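Local coordinates for putative phosphosugar isomerase (PDB 3FJ1), which is of unknown function but, as a protein built of two SIS domains, probably binds a phosphosugar or a related carbohydrate derivative, at residues E18-L23 against S159-L164; D55-Y60 against L96-S101; C121-N126 against S130-V135; I142-E147 against T153-T158. One frame throughout, in Å; residues are numbered along the deposited sequence.

Overall arrangement
All four contacts involve the SIS domain whose parallel sheet runs in the order 73-75, 45-49, 93-99, 120-125, 138-141. Contact 1 spans the greatest length of chain of the four, bringing helix 8-41 onto helix 153-171, and the other three are nested inside it in sequence order. Contacts 2 and 3 pack helices 53-69 and 131-134 against neighbouring strands 93-99 and 120-125, their centres about 11 Å apart. Contact 4 ties the loop after strand 138-141 to the start of helix 153-171; its centre is about 8 Å from that of contact 1, which uses the same helix. The sheet, its covering helices and the long N-terminal helix are thus joined into one unit.

Contact 1: residues E18-L23 against S159-L164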
loop_
_atom_site.group_PDB
_atom_site.type_symbol
_atom_site.label_atom_id
_atom_site.label_comp_id
_atom_site.label_asym_id
_atom_site.label_seq_id
_atom_site.Cartn_x
_atom_site.Cartn_y
_atom_site.Cartn_z
ATOM N N GLU A 18 -26.724 12.373 8.171
ATOM C CA GLU A 18 -26.846 13.221 9.353
ATOM C C GLU A 18 -25.546 13.301 10.150
ATOM O O GLU A 18 -25.279 14.313 10.792
ATOM C CB GLU A 18 -27.962 12.728 10.288
ATOM C CG GLU A 18 -28.548 13.840 11.147
ATOM C CD GLU A 18 -29.424 14.795 10.338
ATOM O OE1 GLU A 18 -30.050 14.311 9.373
ATOM O OE2 GLU A 18 -29.482 16.005 10.659
ATOM N N ALA A 19 -24.763 12.222 10.130
ATOM C CA ALA A 19 -23.467 12.202 10.797
ATOM C C ALA A 19 -22.577 13.260 10.143
ATOM O O ALA A 19 -21.930 14.043 10.822
ATOM C CB ALA A 19 -22.812 10.820 10.684
ATOM N N VAL A 20 -22.517 13.257 8.809
ATOM C CA VAL A 20 -21.780 14.291 8.075
ATOM C C VAL A 20 -22.306 15.689 8.405
ATOM O O VAL A 20 -21.537 16.628 8.567
ATOM C CB VAL A 20 -21.794 13.996 6.548
ATOM C CG1 VAL A 20 -21.190 15.142 5.760
ATOM C CG2 VAL A 20 -21.043 12.672 6.262
ATOM N N GLN A 21 -23.622 15.822 8.520
ATOM C CA GLN A 21 -24.219 17.104 8.887
ATOM C C GLN A 21 -23.741 17.554 10.262
ATOM O O GLN A 21 -23.389 18.721 10.425
ATOM C CB GLN A 21 -25.751 17.059 8.852
ATOM C CG GLN A 21 -26.431 18.415 9.039
ATOM C CD GLN A 21 -26.033 19.391 7.961
ATOM O OE1 GLN A 21 -25.258 20.326 8.208
ATOM N NE2 GLN A 21 -26.475 19.142 6.749
ATOM N N ARG A 22 -23.668 16.635 11.218
ATOM C CA ARG A 22 -23.200 16.987 12.569
ATOM C C ARG A 22 -21.745 17.416 12.543
ATOM O O ARG A 22 -21.382 18.363 13.199
ATOM C CB ARG A 22 -23.405 15.848 13.570
ATOM C CG ARG A 22 -24.861 15.619 13.897
ATOM C CD ARG A 22 -25.057 14.614 15.005
ATOM N NE ARG A 22 -26.443 14.148 14.984
ATOM C CZ ARG A 22 -26.888 13.139 14.228
ATOM N NH1 ARG A 22 -26.069 12.479 13.408
ATOM N NH2 ARG A 22 -28.164 12.796 14.282
ATOM N N LEU A 23 -20.926 16.717 11.757
ATOM C CA LEU A 23 -19.513 17.057 11.609
ATOM C C LEU A 23 -19.371 18.449 10.967
ATOM O O LEU A 23 -18.614 19.264 11.437
ATOM C CB LEU A 23 -18.795 15.976 10.779
ATOM C CG LEU A 23 -17.350 16.297 10.413
ATOM C CD1 LEU A 23 -16.486 16.562 11.651
ATOM C CD2 LEU A 23 -16.858 15.153 9.542
ATOM N N SER A 159 -14.351 10.441 8.699
ATOM C CA SER A 159 -12.886 10.635 8.736
ATOM C C SER A 159 -12.429 11.385 7.474
ATOM O O SER A 159 -11.659 12.373 7.530
ATOM C CB SER A 159 -12.148 9.302 8.890
ATOM O OG SER A 159 -12.345 8.724 10.195
ATOM N N ALA A 160 -12.871 10.887 6.315
ATOM C CA ALA A 160 -12.525 11.496 5.073
ATOM C C ALA A 160 -13.069 12.921 4.966
ATOM O O ALA A 160 -12.336 13.821 4.557
ATOM C CB ALA A 160 -12.960 10.606 3.868
ATOM N N VAL A 161 -14.319 13.135 5.379
ATOM C CA VAL A 161 -14.909 14.458 5.333
ATOM C C VAL A 161 -14.140 15.443 6.219
ATOM O O VAL A 161 -13.826 16.558 5.768
ATOM C CB VAL A 161 -16.406 14.441 5.685
ATOM C CG1 VAL A 161 -16.910 15.834 5.904
ATOM C CG2 VAL A 161 -17.183 13.742 4.541
ATOM N N ALA A 162 -13.812 15.018 7.441
ATOM C CA ALA A 162 -13.003 15.838 8.356
ATOM C C ALA A 162 -11.689 16.281 7.710
ATOM O O ALA A 162 -11.320 17.470 7.788
ATOM C CB ALA A 162 -12.756 15.130 9.687
ATOM N N GLY A 163 -10.960 15.325 7.127
ATOM C CA GLY A 163 -9.703 15.624 6.426
ATOM C C GLY A 163 -9.908 16.548 5.232
ATOM O O GLY A 163 -9.123 17.476 5.011
ATOM N N LEU A 164 -10.967 16.321 4.468
ATOM C CA LEU A 164 -11.277 17.185 3.320
ATOM C C LEU A 164 -11.634 18.616 3.737
ATOM O O LEU A 164 -11.244 19.560 3.055
ATOM C CB LEU A 164 -12.359 16.574 2.405
ATOM C CG LEU A 164 -11.916 15.349 1.569
ATOM C CD1 LEU A 164 -13.160 14.726 0.941
ATOM C CD2 LEU A 164 -10.784 15.612 0.505
#
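Leu23 and Val161 form the middle of this helix-to-helix contact, where the two side chains lie alongside each other and point opposite ways. The segments run broadly the same way, with a crossing angle of -31°, and their axes come no closer than 10.3 Å. That is a wide spacing, and it is bridged by a few branched side chains.

The apolar contacts centre on one methyl. Leu23 carries its CG anti to the backbone N (chi1 173°), which sends CD2 across to the other helix, where it lies 3.7 Å from Val161 CG1. The same methyl also sits beside Ala162, with Leu23 CD2 4.1 Å from Ala162 CB. Val161 CG1 serves a second partner one turn back, Val20, whose CG1 approaches it at 4.3 Å. This last pair meets methyl to methyl and is looser than the Leu23 pair.

The one approach to main chain belongs to Leu23 as well: its CD2 is 3.7 Å from Ala162 N, so the methyl rests against the backbone of helix 153-171. The short side chain of Ala162 allows this. Dispersion and burial hold the pair together, all four touching residues being buried.

Around these residues, helix 183-191 closes one side, with Leu183 touching both Val20 and Val161 and Leu187 adding to the cover on Val20. Leu23 also meets His143 of the loop after strand 138-141 and Met165 further along helix 153-171, while Ser159 and Leu164 face helix 53-69; helix 153-171 therefore lies between helix 8-41 and helix 53-69.

Contact 2: residues D55-Y60 against L96-S101; sequences DHVCTY and LAVSQS
Val98 of strand 93-99 presents its two methyls to two successive residues of helix 53-69, Val57 and Cys58. The nearest CA atoms across the contact, those of Cys58 and Val98, are 7.3 Å apart.

The sulfur contact is the closer of the two. Cys58 SG lies 3.6 Å from Val98 CG2, with the valine CB a little further behind. Its chi1 of -76° keeps SG on the backbone-N side of the residue, anti to the carbonyl carbon, and from there the thiol extends over to the strand.

The purely aliphatic contact is lighter: Val57 CG1 and Val98 CG1 are 4.3 Å apart. Val98 has CG1 anti to its own N (chi1 -178°), which turns one methyl to each helix residue. Through its other methyl, CG2, Val57 packs against Phe156 of helix 153-171, while Leu124 of the adjoining strand touches Val98 within the sheet.

Here a helix of the SIS alpha/beta fold lies on an inner strand whose backbone is bonded to Val49 and, through Ala97, to Val122 and Leu124. With these backbone groups engaged in the sheet, the contact with the helix is left to apolar side chains, and the cysteine acts in it as a compact hydrophobic residue.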
loop_
_atom_site.group_PDB
_atom_site.type_symbol
_atom_site.label_atom_id
_atom_site.label_comp_id
_atom_site.label_asym_id
_atom_site.label_seq_id
_atom_site.Cartn_x
_atom_site.Cartn_y
_atom_site.Cartn_z
ATOM N N ASP A 55 -6.309 3.719 7.069
ATOM C CA ASP A 55 -5.244 3.957 6.092
ATOM C C ASP A 55 -5.779 4.220 4.668
ATOM O O ASP A 55 -5.136 4.888 3.891
ATOM C CB ASP A 55 -4.227 2.823 6.115
ATOM C CG ASP A 55 -2.827 3.282 5.754
ATOM O OD1 ASP A 55 -2.536 4.503 5.735
ATOM O OD2 ASP A 55 -2.002 2.390 5.506
ATOM N N HIS A 56 -6.967 3.694 4.345
ATOM C CA HIS A 56 -7.624 3.981 3.059
ATOM C C HIS A 56 -8.097 5.440 3.075
ATOM O O HIS A 56 -8.045 6.136 2.056
ATOM C CB HIS A 56 -8.747 2.998 2.767
ATOM C CG HIS A 56 -8.281 1.568 2.739
ATOM N ND1 HIS A 56 -7.077 1.198 2.168
ATOM C CD2 HIS A 56 -8.861 0.423 3.171
ATOM C CE1 HIS A 56 -6.918 -0.106 2.302
ATOM N NE2 HIS A 56 -8.008 -0.610 2.858
ATOM N N VAL A 57 -8.512 5.919 4.251
ATOM C CA VAL A 57 -8.814 7.323 4.422
ATOM C C VAL A 57 -7.565 8.138 4.124
ATOM O O VAL A 57 -7.601 9.147 3.431
ATOM C CB VAL A 57 -9.343 7.640 5.812
ATOM C CG1 VAL A 57 -9.528 9.185 5.929
ATOM C CG2 VAL A 57 -10.659 6.864 6.069
ATOM N N CYS A 58 -6.445 7.706 4.679
ATOM C CA CYS A 58 -5.169 8.398 4.453
ATOM C C CYS A 58 -4.755 8.411 2.963
ATOM O O CYS A 58 -4.286 9.423 2.446
ATOM C CB CYS A 58 -4.102 7.815 5.334
ATOM S SG CYS A 58 -4.255 8.351 7.074
ATOM N N THR A 59 -4.979 7.308 2.265
ATOM C CA THR A 59 -4.709 7.294 0.832
ATOM C C THR A 59 -5.553 8.343 0.113
ATOM O O THR A 59 -5.038 9.109 -0.708
ATOM C CB THR A 59 -4.972 5.909 0.244
ATOM O OG1 THR A 59 -4.113 4.960 0.896
ATOM C CG2 THR A 59 -4.761 5.894 -1.302
ATOM N N TYR A 60 -6.844 8.380 0.429
ATOM C CA TYR A 60 -7.774 9.385 -0.090
ATOM C C TYR A 60 -7.246 10.814 0.182
ATOM O O TYR A 60 -7.091 11.617 -0.738
ATOM C CB TYR A 60 -9.140 9.133 0.551
ATOM C CG TYR A 60 -10.352 9.793 -0.064
ATOM C CD1 TYR A 60 -10.286 11.001 -0.728
ATOM C CD2 TYR A 60 -11.616 9.245 0.147
ATOM C CE1 TYR A 60 -11.437 11.620 -1.223
ATOM C CE2 TYR A 60 -12.750 9.866 -0.329
ATOM C CZ TYR A 60 -12.660 11.035 -1.013
ATOM O OH TYR A 60 -13.799 11.611 -1.473
ATOM N N LEU A 96 -0.572 13.675 10.071
ATOM C CA LEU A 96 -1.986 13.443 10.171
ATOM C C LEU A 96 -2.229 11.993 10.618
ATOM O O LEU A 96 -1.885 11.076 9.882
ATOM C CB LEU A 96 -2.616 13.722 8.818
ATOM C CG LEU A 96 -4.111 13.762 8.781
ATOM C CD1 LEU A 96 -4.684 14.896 9.649
ATOM C CD2 LEU A 96 -4.529 13.907 7.319
ATOM N N ALA A 97 -2.775 11.819 11.817
ATOM C CA ALA A 97 -3.061 10.487 12.354
ATOM C C ALA A 97 -4.572 10.235 12.252
ATOM O O ALA A 97 -5.369 11.088 12.634
ATOM C CB ALA A 97 -2.592 10.369 13.784
ATOM N N VAL A 98 -4.979 9.085 11.730
ATOM C CA VAL A 98 -6.421 8.804 11.598
ATOM C C VAL A 98 -6.739 7.482 12.306
ATOM O O VAL A 98 -6.140 6.471 11.986
ATOM C CB VAL A 98 -6.813 8.738 10.132
ATOM C CG1 VAL A 98 -8.312 8.483 9.996
ATOM C CG2 VAL A 98 -6.372 10.030 9.383
ATOM N N SER A 99 -7.664 7.494 13.269
ATOM C CA SER A 99 -7.995 6.284 14.009
ATOM C C SER A 99 -9.349 6.423 14.659
ATOM O O SER A 99 -9.538 7.382 15.397
ATOM C CB SER A 99 -6.972 6.069 15.123
ATOM O OG SER A 99 -7.367 5.023 15.991
ATOM N N GLN A 100 -10.254 5.471 14.419
ATOM C CA GLN A 100 -11.603 5.433 15.021
ATOM C C GLN A 100 -11.538 5.697 16.556
ATOM O O GLN A 100 -12.050 6.702 17.081
ATOM C CB GLN A 100 -12.234 4.041 14.677
ATOM C CG GLN A 100 -13.751 3.759 14.953
ATOM C CD GLN A 100 -14.248 2.386 14.364
ATOM O OE1 GLN A 100 -15.442 2.181 14.101
ATOM N NE2 GLN A 100 -13.313 1.457 14.164
ATOM N N SER A 101 -10.911 4.766 17.275
ATOM C CA SER A 101 -10.857 4.806 18.744
ATOM C C SER A 101 -9.662 5.551 19.321
ATOM O O SER A 101 -9.712 5.976 20.466
ATOM C CB SER A 101 -10.830 3.377 19.327
ATOM O OG SER A 101 -9.512 2.816 19.255
#

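Contact 3: residues C121-N126 against S130-V135; sequences CVALTN and SPLAGV
Leu132 reaches from the short helix to Ala123, and these two residues, with Thr125, bury the most surface here. Leu132 holds CG anti to its backbone N (chi1 -175°), which swings the branch point against the strand: Leu132 CG is 4.0 Å from Ala123 CB. Its CD2 is almost as near, 4.1 Å from the same Ala123 CB, and the alanine methyl therefore rests on one side of the fork. A small residue on the strand lets the helix settle low, the CA atoms of Ala123 and Ala133 being 6.3 Å apart. Leu132 also touches Thr111 of helix 105-116 and Ser99 of strand 93-99.

Strand 120-125, helix 131-134 and strand 138-141 make up a beta-alpha-beta unit whose helical element is a single short turn, and strand 138-141 is the neighbour of strand 120-125 in the parallel sheet.

Thr125 stands at the end of the strand, facing the start of the helix. Its OG1 lies 4.2 Å from Ser130 OG, but it bonds elsewhere, to Ser99 O and to Asp127 N, the latter closing an ST turn as the chain leaves the sheet. Ser130 is the N-cap: its OG accepts from Ala133 N at 3.2 Å, nearly straight at 168°, and also bonds to Asp127 O. With an alanine here, Ala133 N would probably lose its capping acceptor and Asp127 O this donor, and the start of the short helix is likely to fray. At the other end, Cys121 CB comes to 4.4 Å from Val135 O.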
loop_
_atom_site.group_PDB
_atom_site.type_symbol
_atom_site.label_atom_id
_atom_site.label_comp_id
_atom_site.label_asym_id
_atom_site.label_seq_id
_atom_site.Cartn_x
_atom_site.Cartn_y
_atom_site.Cartn_z
ATOM N N CYS A 121 1.344 17.548 14.898
ATOM C CA CYS A 121 0.460 16.368 14.856
ATOM C C CYS A 121 -1.006 16.711 15.043
ATOM O O CYS A 121 -1.373 17.366 16.030
ATOM C CB CYS A 121 0.910 15.334 15.894
ATOM S SG CYS A 121 2.633 14.874 15.641
ATOM N N VAL A 122 -1.824 16.289 14.078
ATOM C CA VAL A 122 -3.269 16.477 14.074
ATOM C C VAL A 122 -3.923 15.104 14.002
ATOM O O VAL A 122 -3.576 14.308 13.120
ATOM C CB VAL A 122 -3.715 17.315 12.852
ATOM C CG1 VAL A 122 -5.233 17.486 12.797
ATOM C CG2 VAL A 122 -3.016 18.691 12.837
ATOM N N ALA A 123 -4.836 14.810 14.929
ATOM C CA ALA A 123 -5.535 13.527 14.952
ATOM C C ALA A 123 -6.967 13.694 14.470
ATOM O O ALA A 123 -7.651 14.627 14.901
ATOM C CB ALA A 123 -5.539 12.927 16.360
ATOM N N LEU A 124 -7.396 12.797 13.572
ATOM C CA LEU A 124 -8.781 12.674 13.123
ATOM C C LEU A 124 -9.298 11.387 13.813
ATOM O O LEU A 124 -8.840 10.284 13.518
ATOM C CB LEU A 124 -8.889 12.533 11.607
ATOM C CG LEU A 124 -8.259 13.636 10.744
ATOM C CD1 LEU A 124 -8.601 13.448 9.249
ATOM C CD2 LEU A 124 -8.638 15.017 11.211
ATOM N N THR A 125 -10.206 11.559 14.762
ATOM C CA THR A 125 -10.643 10.455 15.626
ATOM C C THR A 125 -12.076 10.647 16.099
ATOM O O THR A 125 -12.585 11.786 16.115
ATOM C CB THR A 125 -9.653 10.260 16.851
ATOM O OG1 THR A 125 -10.027 9.132 17.650
ATOM C CG2 THR A 125 -9.567 11.463 17.749
ATOM N N ASN A 126 -12.707 9.517 16.436
ATOM C CA ASN A 126 -14.080 9.495 16.988
ATOM C C ASN A 126 -14.070 9.575 18.528
ATOM O O ASN A 126 -15.135 9.557 19.160
ATOM C CB ASN A 126 -14.829 8.236 16.512
ATOM C CG ASN A 126 -16.344 8.408 16.509
ATOM O OD1 ASN A 126 -16.874 9.515 16.302
ATOM N ND2 ASN A 126 -17.064 7.292 16.735
ATOM N N SER A 130 -9.092 10.106 23.715
ATOM C CA SER A 130 -8.260 8.920 23.529
ATOM C C SER A 130 -6.775 9.150 23.754
ATOM O O SER A 130 -6.306 10.286 23.773
ATOM C CB SER A 130 -8.422 8.441 22.094
ATOM O OG SER A 130 -7.933 9.442 21.242
ATOM N N PRO A 131 -6.019 8.063 23.938
ATOM C CA PRO A 131 -4.563 8.161 24.003
ATOM C C PRO A 131 -3.945 8.957 22.820
ATOM O O PRO A 131 -3.050 9.766 23.027
ATOM C CB PRO A 131 -4.124 6.689 24.014
ATOM C CG PRO A 131 -5.257 5.994 24.713
ATOM C CD PRO A 131 -6.493 6.689 24.205
ATOM N N LEU A 132 -4.442 8.742 21.603
ATOM C CA LEU A 132 -3.970 9.453 20.417
ATOM C C LEU A 132 -4.207 10.945 20.550
ATOM O O LEU A 132 -3.310 11.737 20.275
ATOM C CB LEU A 132 -4.687 8.929 19.164
ATOM C CG LEU A 132 -4.212 9.492 17.812
ATOM C CD1 LEU A 132 -2.688 9.228 17.562
ATOM C CD2 LEU A 132 -5.086 8.894 16.657
ATOM N N ALA A 133 -5.410 11.331 20.966
ATOM C CA ALA A 133 -5.690 12.732 21.193
ATOM C C ALA A 133 -4.612 13.306 22.104
ATOM O O ALA A 133 -4.091 14.407 21.867
ATOM C CB ALA A 133 -7.084 12.931 21.793
ATOM N N GLY A 134 -4.240 12.543 23.127
ATOM C CA GLY A 134 -3.289 12.999 24.116
ATOM C C GLY A 134 -1.884 13.241 23.650
ATOM O O GLY A 134 -1.136 13.961 24.315
ATOM N N VAL A 135 -1.504 12.637 22.523
ATOM C CA VAL A 135 -0.162 12.847 21.944
ATOM C C VAL A 135 -0.182 13.756 20.701
ATOM O O VAL A 135 0.857 13.926 20.036
ATOM C CB VAL A 135 0.566 11.503 21.647
ATOM C CG1 VAL A 135 0.713 10.649 22.957
ATOM C CG2 VAL A 135 -0.130 10.713 20.527
#

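Contact 4: residues I142-E147 against T153-T158; sequences IHAGPE and TKTFVT
Lys154 NZ is gripped by the loop that precedes its helix: it donates to Pro146 O at 3.0 Å and, weakly, to Ala144 O at the same 3.0 Å. Glu15 of helix 8-41 adds a salt bridge to the ammonium. The bond to Pro146 O comes in from above the carbonyl plane, 39° out of it.

Glu147 reaches back over the first turn of the helix, its chain bent at chi2 (-75°). Its OE1 accepts from Thr155 N at 3.1 Å, though the exact placement of the carboxylate is doubtful. Replacing the glutamate with an alanine would probably leave Thr155 N without its mate and cost the loop one of its ties to the first turn.

One turn further along the helix, Ile142 lies roughly square across Thr158, its CD1 3.4 Å from Thr158 OG1. That hydroxyl donates to Lys154 O at 2.7 Å, an acceptor shared with Thr158 N, and the Ala144 methyl packs on Thr158 OG1.

A glutamate shortly before a Thr-Lys pair at a helix start recalls the isomerase domains of glucosamine-6-phosphate synthase and its SIS relatives, where the corresponding loop borders the sugar-phosphate pocket; a similar role is possible here.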
loop_
_atom_site.group_PDB
_atom_site.type_symbol
_atom_site.label_atom_id
_atom_site.label_comp_id
_atom_site.label_asym_id
_atom_site.label_seq_id
_atom_site.Cartn_x
_atom_site.Cartn_y
_atom_site.Cartn_z
ATOM N N ILE A 142 -14.360 13.551 14.585
ATOM C CA ILE A 142 -15.080 13.230 13.332
ATOM C C ILE A 142 -16.612 13.118 13.447
ATOM O O ILE A 142 -17.320 13.057 12.422
ATOM C CB ILE A 142 -14.476 11.972 12.637
ATOM C CG1 ILE A 142 -14.810 10.666 13.398
ATOM C CG2 ILE A 142 -12.923 12.203 12.432
ATOM C CD1 ILE A 142 -14.321 9.375 12.704
ATOM N N HIS A 143 -17.133 13.124 14.665
ATOM C CA HIS A 143 -18.579 13.081 14.872
ATOM C C HIS A 143 -19.308 11.937 14.147
ATOM O O HIS A 143 -20.380 12.125 13.588
ATOM C CB HIS A 143 -19.198 14.457 14.507
ATOM C CG HIS A 143 -18.757 15.577 15.396
ATOM N ND1 HIS A 143 -17.593 16.286 15.195
ATOM C CD2 HIS A 143 -19.323 16.101 16.508
ATOM C CE1 HIS A 143 -17.464 17.201 16.136
ATOM N NE2 HIS A 143 -18.503 17.107 16.943
ATOM N N ALA A 144 -18.708 10.750 14.168
ATOM C CA ALA A 144 -19.283 9.563 13.559
ATOM C C ALA A 144 -20.329 8.985 14.505
ATOM O O ALA A 144 -21.260 8.325 14.059
ATOM C CB ALA A 144 -18.204 8.519 13.323
ATOM N N GLY A 145 -20.170 9.256 15.801
ATOM C CA GLY A 145 -21.045 8.662 16.832
ATOM C C GLY A 145 -20.670 7.203 17.037
ATOM O O GLY A 145 -19.703 6.717 16.477
ATOM N N PRO A 146 -21.416 6.489 17.883
ATOM C CA PRO A 146 -21.076 5.082 18.105
ATOM C C PRO A 146 -21.288 4.220 16.853
ATOM O O PRO A 146 -22.287 4.379 16.148
ATOM C CB PRO A 146 -22.034 4.651 19.249
ATOM C CG PRO A 146 -23.158 5.634 19.229
ATOM C CD PRO A 146 -22.577 6.935 18.668
ATOM N N GLU A 147 -20.327 3.361 16.555
ATOM C CA GLU A 147 -20.468 2.441 15.439
ATOM C C GLU A 147 -20.881 1.152 16.100
ATOM O O GLU A 147 -20.357 0.818 17.143
ATOM C CB GLU A 147 -19.140 2.154 14.721
ATOM C CG GLU A 147 -18.216 3.329 14.341
ATOM C CD GLU A 147 -18.647 4.196 13.149
ATOM O OE1 GLU A 147 -18.858 3.697 11.984
ATOM O OE2 GLU A 147 -18.697 5.434 13.407
ATOM N N THR A 153 -19.008 2.197 8.600
ATOM C CA THR A 153 -19.166 3.036 7.437
ATOM C C THR A 153 -19.116 4.530 7.806
ATOM O O THR A 153 -18.569 5.381 7.067
ATOM C CB THR A 153 -20.510 2.678 6.713
ATOM O OG1 THR A 153 -21.610 2.844 7.622
ATOM C CG2 THR A 153 -20.523 1.203 6.190
ATOM N N LYS A 154 -19.708 4.868 8.940
ATOM C CA LYS A 154 -19.715 6.248 9.379
ATOM C C LYS A 154 -18.297 6.757 9.631
ATOM O O LYS A 154 -17.955 7.888 9.285
ATOM C CB LYS A 154 -20.540 6.399 10.655
ATOM C CG LYS A 154 -22.000 6.173 10.442
ATOM C CD LYS A 154 -22.832 6.534 11.694
ATOM C CE LYS A 154 -22.509 5.706 12.942
ATOM N NZ LYS A 154 -23.345 6.210 14.088
ATOM N N THR A 155 -17.510 5.929 10.302
ATOM C CA THR A 155 -16.129 6.262 10.605
ATOM C C THR A 155 -15.350 6.546 9.322
ATOM O O THR A 155 -14.620 7.528 9.245
ATOM C CB THR A 155 -15.461 5.141 11.424
ATOM O OG1 THR A 155 -15.996 5.154 12.757
ATOM C CG2 THR A 155 -13.948 5.352 11.512
ATOM N N PHE A 156 -15.473 5.676 8.316
ATOM C CA PHE A 156 -14.777 5.952 7.042
ATOM C C PHE A 156 -15.198 7.304 6.420
ATOM O O PHE A 156 -14.355 8.149 6.100
ATOM C CB PHE A 156 -14.999 4.833 6.028
ATOM C CG PHE A 156 -14.239 5.061 4.759
ATOM C CD1 PHE A 156 -12.940 4.637 4.644
ATOM C CD2 PHE A 156 -14.777 5.822 3.732
ATOM C CE1 PHE A 156 -12.210 4.869 3.499
ATOM C CE2 PHE A 156 -14.041 6.070 2.550
ATOM C CZ PHE A 156 -12.733 5.596 2.451
ATOM N N VAL A 157 -16.503 7.489 6.258
ATOM C CA VAL A 157 -17.035 8.694 5.596
ATOM C C VAL A 157 -16.682 9.954 6.347
ATOM O O VAL A 157 -16.125 10.868 5.755
ATOM C CB VAL A 157 -18.549 8.579 5.297
ATOM C CG1 VAL A 157 -19.084 9.893 4.753
ATOM C CG2 VAL A 157 -18.811 7.427 4.292
ATOM N N THR A 158 -16.965 9.997 7.648
ATOM C CA THR A 158 -16.679 11.184 8.462
ATOM C C THR A 158 -15.179 11.481 8.619
ATOM O O THR A 158 -14.787 12.649 8.649
ATOM C CB THR A 158 -17.343 11.135 9.860
ATOM O OG1 THR A 158 -16.880 10.000 10.597
ATOM C CG2 THR A 158 -18.887 11.118 9.742
#